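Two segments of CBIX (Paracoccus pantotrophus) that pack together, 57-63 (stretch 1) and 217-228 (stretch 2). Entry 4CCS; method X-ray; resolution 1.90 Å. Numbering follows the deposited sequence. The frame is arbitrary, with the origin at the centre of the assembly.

Stretch 1, residues 57-63: TLIYPLF
Stretch 2, residues 217-228: AMIAESIKAALS

A β-strand packs against an α-helix in CBIX, the two lying far apart in sequence within one chain. Stretch 1 is extended through Thr 57 to Pro 61 (phi -82 to -109°, psi 102 to 141°), then bends at Leu 62 (phi/psi -81/51°), where a weak hydrogen bond joins Phe 63 N to Pro 61 O (2.9 Å). Stretch 2 enters already helical and is held by i-to-i+4 bonds such as Ile 223 N to Ile 219 O (3.0 Å) and Lys 224 N to Ala 220 O (2.9 Å); farther on Ala 226 N reaches Ile 223 O (2.9 Å), and Leu 227 is extended, phi/psi -89/157°. Strand and helix axes approach to 10.0 Å and run roughly antiparallel, at 144°. The register is marked by Tyr 60 and Ile 223, whose CA atoms lie 7.6 Å apart, so Leu 58 faces the C-terminal end of stretch 2 and Leu 62 the earlier turn at Ile 219.

Strand alternation directs Leu 58 and Tyr 60 toward the helix, while Thr 57, Ile 59 and Pro 61 make no contact with it. The contact buries 330 Å², both sides summed, and contains no hydrogen bond or salt bridge between the stretches; it rests on shape and apolar surface. Tyr 60, Leu 62 and Ile 219 are buried.

A CH-pi contact lies at the centre. Tyr 60 (chi1 -176°, t; chi2 -89°) turns one ring face to Ile 219 and has the largest covered area, 102 Å². Ile 219 (m, t) points toward the strand and sets CG2 over one face of the Tyr 60 ring, 3.7 Å from its centroid and 10° off the normal. The β-branch serves this site well, since Ile 219 CG1 also lies 3.7 Å from Tyr 60 CE1.

Two further residues touch the tyrosine. One turn on, Ser 222 (m) brings CB to 3.8 Å from Tyr 60 CE2; its small side chain allows this close approach to the ring. Met 218 starts sideways, but its t, t, p chain brings CE to 4.0 Å from Tyr 60 OH. Both Tyr 60 OH and Ser 222 OG are hydrogen-bonded elsewhere in the structure, so the polar atoms are satisfied.

Aliphatic side chains complete the contact. Leu 62 (m, t) also starts sideways, yet its CD2 comes within 4.0 Å of Ile 219 CD1. At the other end Leu 58 (m, t) places CD1 4.1 Å from Ala 226 CB and 3.9 Å from Leu 227 CD2, the short alanine and the longer leucine (m, t) both meeting this methyl.

Outside the contact, Lys 224 NZ forms a salt bridge with Glu 221 OE2 (3.1 Å).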

ATOM      1  N   THR A  57      17.162  -1.033 -15.299  1.00 33.70           N
ATOM      2  CA  THR A  57      16.368  -1.592 -14.192  1.00 32.56           C
ATOM      3  C   THR A  57      14.987  -0.926 -14.140  1.00 33.52           C
ATOM      4  O   THR A  57      14.882   0.285 -14.357  1.00 33.29           O
ATOM      5  CB  THR A  57      17.131  -1.463 -12.837  1.00 34.67           C
ATOM      6  OG1 THR A  57      18.419  -2.074 -12.942  1.00 29.88           O
ATOM      7  CG2 THR A  57      16.381  -2.093 -11.658  1.00 31.68           C
ATOM      8  N   LEU A  58      13.939  -1.718 -13.853  1.00 28.56           N
ATOM      9  CA  LEU A  58      12.582  -1.207 -13.646  1.00 27.97           C
ATOM     10  C   LEU A  58      12.370  -1.104 -12.125  1.00 29.23           C
ATOM     11  O   LEU A  58      12.754  -2.009 -11.393  1.00 28.30           O
ATOM     12  CB  LEU A  58      11.504  -2.130 -14.252  1.00 28.51           C
ATOM     13  CG  LEU A  58      11.541  -2.438 -15.766  1.00 33.82           C
ATOM     14  CD1 LEU A  58      10.259  -3.125 -16.187  1.00 34.07           C
ATOM     15  CD2 LEU A  58      11.706  -1.182 -16.594  1.00 36.21           C
ATOM     16  N   ILE A  59      11.776  -0.007 -11.659  1.00 25.84           N
ATOM     17  CA  ILE A  59      11.503   0.217 -10.238  1.00 25.17           C
ATOM     18  C   ILE A  59      10.002   0.113  -9.972  1.00 26.75           C
ATOM     19  O   ILE A  59       9.235   0.883 -10.556  1.00 26.29           O
ATOM     20  CB  ILE A  59      12.076   1.599  -9.766  1.00 28.49           C
ATOM     21  CG1 ILE A  59      13.593   1.794 -10.127  1.00 28.96           C
ATOM     22  CG2 ILE A  59      11.809   1.849  -8.276  1.00 28.73           C
ATOM     23  CD1 ILE A  59      14.639   0.705  -9.572  1.00 34.22           C
ATOM     24  N   TYR A  60       9.579  -0.826  -9.098  1.00 22.60           N
ATOM     25  CA  TYR A  60       8.173  -0.904  -8.684  1.00 21.57           C
ATOM     26  C   TYR A  60       8.110  -0.270  -7.275  1.00 21.91           C
ATOM     27  O   TYR A  60       8.521  -0.904  -6.302  1.00 20.41           O
ATOM     28  CB  TYR A  60       7.606  -2.334  -8.681  1.00 21.78           C
ATOM     29  CG  TYR A  60       6.129  -2.390  -8.334  1.00 22.16           C
ATOM     30  CD1 TYR A  60       5.704  -2.497  -7.010  1.00 22.58           C
ATOM     31  CD2 TYR A  60       5.154  -2.337  -9.330  1.00 22.16           C
ATOM     32  CE1 TYR A  60       4.347  -2.532  -6.685  1.00 21.45           C
ATOM     33  CE2 TYR A  60       3.795  -2.384  -9.016  1.00 22.93           C
ATOM     34  CZ  TYR A  60       3.396  -2.468  -7.689  1.00 26.81           C
ATOM     35  OH  TYR A  60       2.058  -2.541  -7.377  1.00 23.70           O
ATOM     36  N   PRO A  61       7.634   0.979  -7.176  1.00 18.96           N
ATOM     37  CA  PRO A  61       7.574   1.647  -5.871  1.00 18.15           C
ATOM     38  C   PRO A  61       6.339   1.255  -5.054  1.00 22.64           C
ATOM     39  O   PRO A  61       5.206   1.366  -5.535  1.00 20.07           O
ATOM     40  CB  PRO A  61       7.593   3.137  -6.226  1.00 19.58           C
ATOM     41  CG  PRO A  61       7.094   3.226  -7.650  1.00 24.31           C
ATOM     42  CD  PRO A  61       7.108   1.843  -8.260  1.00 19.82           C
ATOM     43  N   LEU A  62       6.552   0.829  -3.795  1.00 21.22           N
ATOM     44  CA  LEU A  62       5.442   0.507  -2.882  1.00 21.87           C
ATOM     45  C   LEU A  62       4.885   1.802  -2.251  1.00 24.62           C
ATOM     46  O   LEU A  62       4.792   1.917  -1.027  1.00 24.71           O
ATOM     47  CB  LEU A  62       5.898  -0.482  -1.788  1.00 22.34           C
ATOM     48  CG  LEU A  62       6.221  -1.917  -2.215  1.00 26.07           C
ATOM     49  CD1 LEU A  62       6.742  -2.724  -1.021  1.00 25.47           C
ATOM     50  CD2 LEU A  62       4.991  -2.623  -2.793  1.00 28.91           C
ATOM     51  N   PHE A  63       4.577   2.798  -3.085  1.00 20.40           N
ATOM     52  CA  PHE A  63       4.067   4.093  -2.620  1.00 20.77           C
ATOM     53  C   PHE A  63       2.556   4.153  -2.850  1.00 25.11           C
ATOM     54  O   PHE A  63       2.054   3.424  -3.706  1.00 22.93           O
ATOM     55  CB  PHE A  63       4.798   5.259  -3.309  1.00 22.12           C
ATOM     56  CG  PHE A  63       6.320   5.252  -3.274  1.00 23.25           C
ATOM     57  CD1 PHE A  63       7.015   4.456  -2.364  1.00 24.88           C
ATOM     58  CD2 PHE A  63       7.054   6.093  -4.110  1.00 24.43           C
ATOM     59  CE1 PHE A  63       8.418   4.461  -2.327  1.00 25.66           C
ATOM     60  CE2 PHE A  63       8.454   6.092  -4.077  1.00 27.02           C
ATOM     61  CZ  PHE A  63       9.126   5.281  -3.184  1.00 24.68           C
ATOM     62  N   ALA A 217       1.100 -11.537  -6.918  1.00 19.66           N
ATOM     63  CA  ALA A 217       0.541 -11.724  -8.273  1.00 19.56           C
ATOM     64  C   ALA A 217       0.170 -10.394  -8.910  1.00 21.50           C
ATOM     65  O   ALA A 217       0.459 -10.180 -10.083  1.00 21.07           O
ATOM     66  CB  ALA A 217      -0.666 -12.653  -8.224  1.00 20.64           C
ATOM     67  N   MET A 218      -0.359  -9.448  -8.102  1.00 17.86           N
ATOM     68  CA  MET A 218      -0.704  -8.105  -8.549  1.00 17.61           C
ATOM     69  C   MET A 218       0.553  -7.360  -9.031  1.00 20.92           C
ATOM     70  O   MET A 218       0.550  -6.792 -10.123  1.00 20.41           O
ATOM     71  CB  MET A 218      -1.437  -7.344  -7.414  1.00 19.68           C
ATOM     72  CG  MET A 218      -1.922  -5.983  -7.814  1.00 23.22           C
ATOM     73  SD  MET A 218      -2.622  -5.005  -6.450  1.00 26.71           S
ATOM     74  CE  MET A 218      -1.125  -4.291  -5.800  1.00 24.03           C
ATOM     75  N   ILE A 219       1.641  -7.387  -8.232  1.00 19.29           N
ATOM     76  CA  ILE A 219       2.910  -6.731  -8.594  1.00 17.99           C
ATOM     77  C   ILE A 219       3.494  -7.389  -9.863  1.00 20.66           C
ATOM     78  O   ILE A 219       3.922  -6.684 -10.776  1.00 19.97           O
ATOM     79  CB  ILE A 219       3.912  -6.739  -7.404  1.00 20.69           C
ATOM     80  CG1 ILE A 219       3.309  -6.016  -6.163  1.00 20.94           C
ATOM     81  CG2 ILE A 219       5.266  -6.127  -7.818  1.00 21.83           C
ATOM     82  CD1 ILE A 219       4.242  -5.991  -4.875  1.00 21.10           C
ATOM     83  N   ALA A 220       3.498  -8.730  -9.906  1.00 19.07           N
ATOM     84  CA  ALA A 220       3.991  -9.488 -11.062  1.00 20.06           C
ATOM     85  C   ALA A 220       3.293  -9.049 -12.373  1.00 23.92           C
ATOM     86  O   ALA A 220       3.966  -8.837 -13.387  1.00 22.20           O
ATOM     87  CB  ALA A 220       3.780 -10.977 -10.831  1.00 20.86           C
ATOM     88  N   GLU A 221       1.950  -8.866 -12.331  1.00 21.61           N
ATOM     89  CA  GLU A 221       1.188  -8.460 -13.524  1.00 21.36           C
ATOM     90  C   GLU A 221       1.551  -7.069 -13.970  1.00 25.53           C
ATOM     91  O   GLU A 221       1.653  -6.839 -15.171  1.00 25.60           O
ATOM     92  CB  GLU A 221      -0.341  -8.642 -13.358  1.00 22.23           C
ATOM     93  CG  GLU A 221      -0.770 -10.087 -13.116  1.00 25.35           C
ATOM     94  CD  GLU A 221      -0.382 -11.135 -14.152  1.00 39.45           C
ATOM     95  OE1 GLU A 221      -0.187 -10.774 -15.331  1.00 26.84           O
ATOM     96  OE2 GLU A 221      -0.301 -12.328 -13.786  1.00 33.05           O
ATOM     97  N   SER A 222       1.838  -6.159 -13.015  1.00 20.95           N
ATOM     98  CA  SER A 222       2.271  -4.803 -13.319  1.00 21.25           C
ATOM     99  C   SER A 222       3.687  -4.762 -13.921  1.00 25.52           C
ATOM    100  O   SER A 222       3.938  -3.937 -14.794  1.00 25.66           O
ATOM    101  CB  SER A 222       2.145  -3.907 -12.090  1.00 24.06           C
ATOM    102  OG  SER A 222       0.764  -3.722 -11.830  1.00 27.79           O
ATOM    103  N   ILE A 223       4.592  -5.661 -13.475  1.00 23.79           N
ATOM    104  CA  ILE A 223       5.955  -5.781 -14.015  1.00 24.70           C
ATOM    105  C   ILE A 223       5.871  -6.326 -15.471  1.00 30.50           C
ATOM    106  O   ILE A 223       6.420  -5.708 -16.388  1.00 30.21           O
ATOM    107  CB  ILE A 223       6.868  -6.678 -13.122  1.00 27.36           C
ATOM    108  CG1 ILE A 223       7.142  -6.020 -11.733  1.00 27.35           C
ATOM    109  CG2 ILE A 223       8.193  -6.987 -13.844  1.00 28.64           C
ATOM    110  CD1 ILE A 223       7.631  -7.008 -10.666  1.00 25.51           C
ATOM    111  N   LYS A 224       5.188  -7.475 -15.653  1.00 28.78           N
ATOM    112  CA  LYS A 224       4.972  -8.153 -16.946  1.00 29.55           C
ATOM    113  C   LYS A 224       4.418  -7.197 -18.011  1.00 37.07           C
ATOM    114  O   LYS A 224       4.875  -7.231 -19.151  1.00 37.37           O
ATOM    115  CB  LYS A 224       4.037  -9.358 -16.783  1.00 31.45           C
ATOM    116  CG  LYS A 224       4.709 -10.599 -16.208  1.00 40.77           C
ATOM    117  CD  LYS A 224       3.823 -11.839 -16.314  1.00 49.63           C
ATOM    118  CE  LYS A 224       3.010 -12.107 -15.070  1.00 62.24           C
ATOM    119  NZ  LYS A 224       2.257 -13.384 -15.167  1.00 72.80           N
ATOM    120  N   ALA A 225       3.472  -6.315 -17.619  1.00 35.90           N
ATOM    121  CA  ALA A 225       2.850  -5.312 -18.489  1.00 36.63           C
ATOM    122  C   ALA A 225       3.834  -4.226 -18.934  1.00 42.69           C
ATOM    123  O   ALA A 225       3.643  -3.633 -19.999  1.00 42.29           O
ATOM    124  CB  ALA A 225       1.656  -4.675 -17.785  1.00 37.32           C
ATOM    125  N   ALA A 226       4.870  -3.949 -18.117  1.00 40.79           N
ATOM    126  CA  ALA A 226       5.876  -2.926 -18.423  1.00 41.28           C
ATOM    127  C   ALA A 226       7.083  -3.462 -19.216  1.00 46.58           C
ATOM    128  O   ALA A 226       7.915  -2.673 -19.672  1.00 45.56           O
ATOM    129  CB  ALA A 226       6.332  -2.247 -17.148  1.00 42.11           C
ATOM    130  N   LEU A 227       7.172  -4.792 -19.386  1.00 45.37           N
ATOM    131  CA  LEU A 227       8.252  -5.435 -20.146  1.00 46.53           C
ATOM    132  C   LEU A 227       7.872  -5.558 -21.631  1.00 54.59           C
ATOM    133  O   LEU A 227       6.686  -5.563 -21.967  1.00 54.31           O
ATOM    134  CB  LEU A 227       8.581  -6.832 -19.578  1.00 46.23           C
ATOM    135  CG  LEU A 227       9.071  -6.917 -18.129  1.00 50.83           C
ATOM    136  CD1 LEU A 227       8.817  -8.287 -17.565  1.00 50.77           C
ATOM    137  CD2 LEU A 227      10.546  -6.554 -17.999  1.00 53.20           C
ATOM    138  N   SER A 228       8.877  -5.676 -22.512  1.00 54.60           N
ATOM    139  CA  SER A 228       8.635  -5.844 -23.946  1.00 55.79           C
ATOM    140  C   SER A 228       9.509  -6.951 -24.517  1.00 61.16           C
ATOM    141  O   SER A 228       9.900  -7.867 -23.793  1.00 61.64           O
ATOM    142  CB  SER A 228       8.869  -4.536 -24.694  1.00 60.90           C
ATOM    143  OG  SER A 228       8.166  -4.525 -25.926  1.00 73.03           O
TER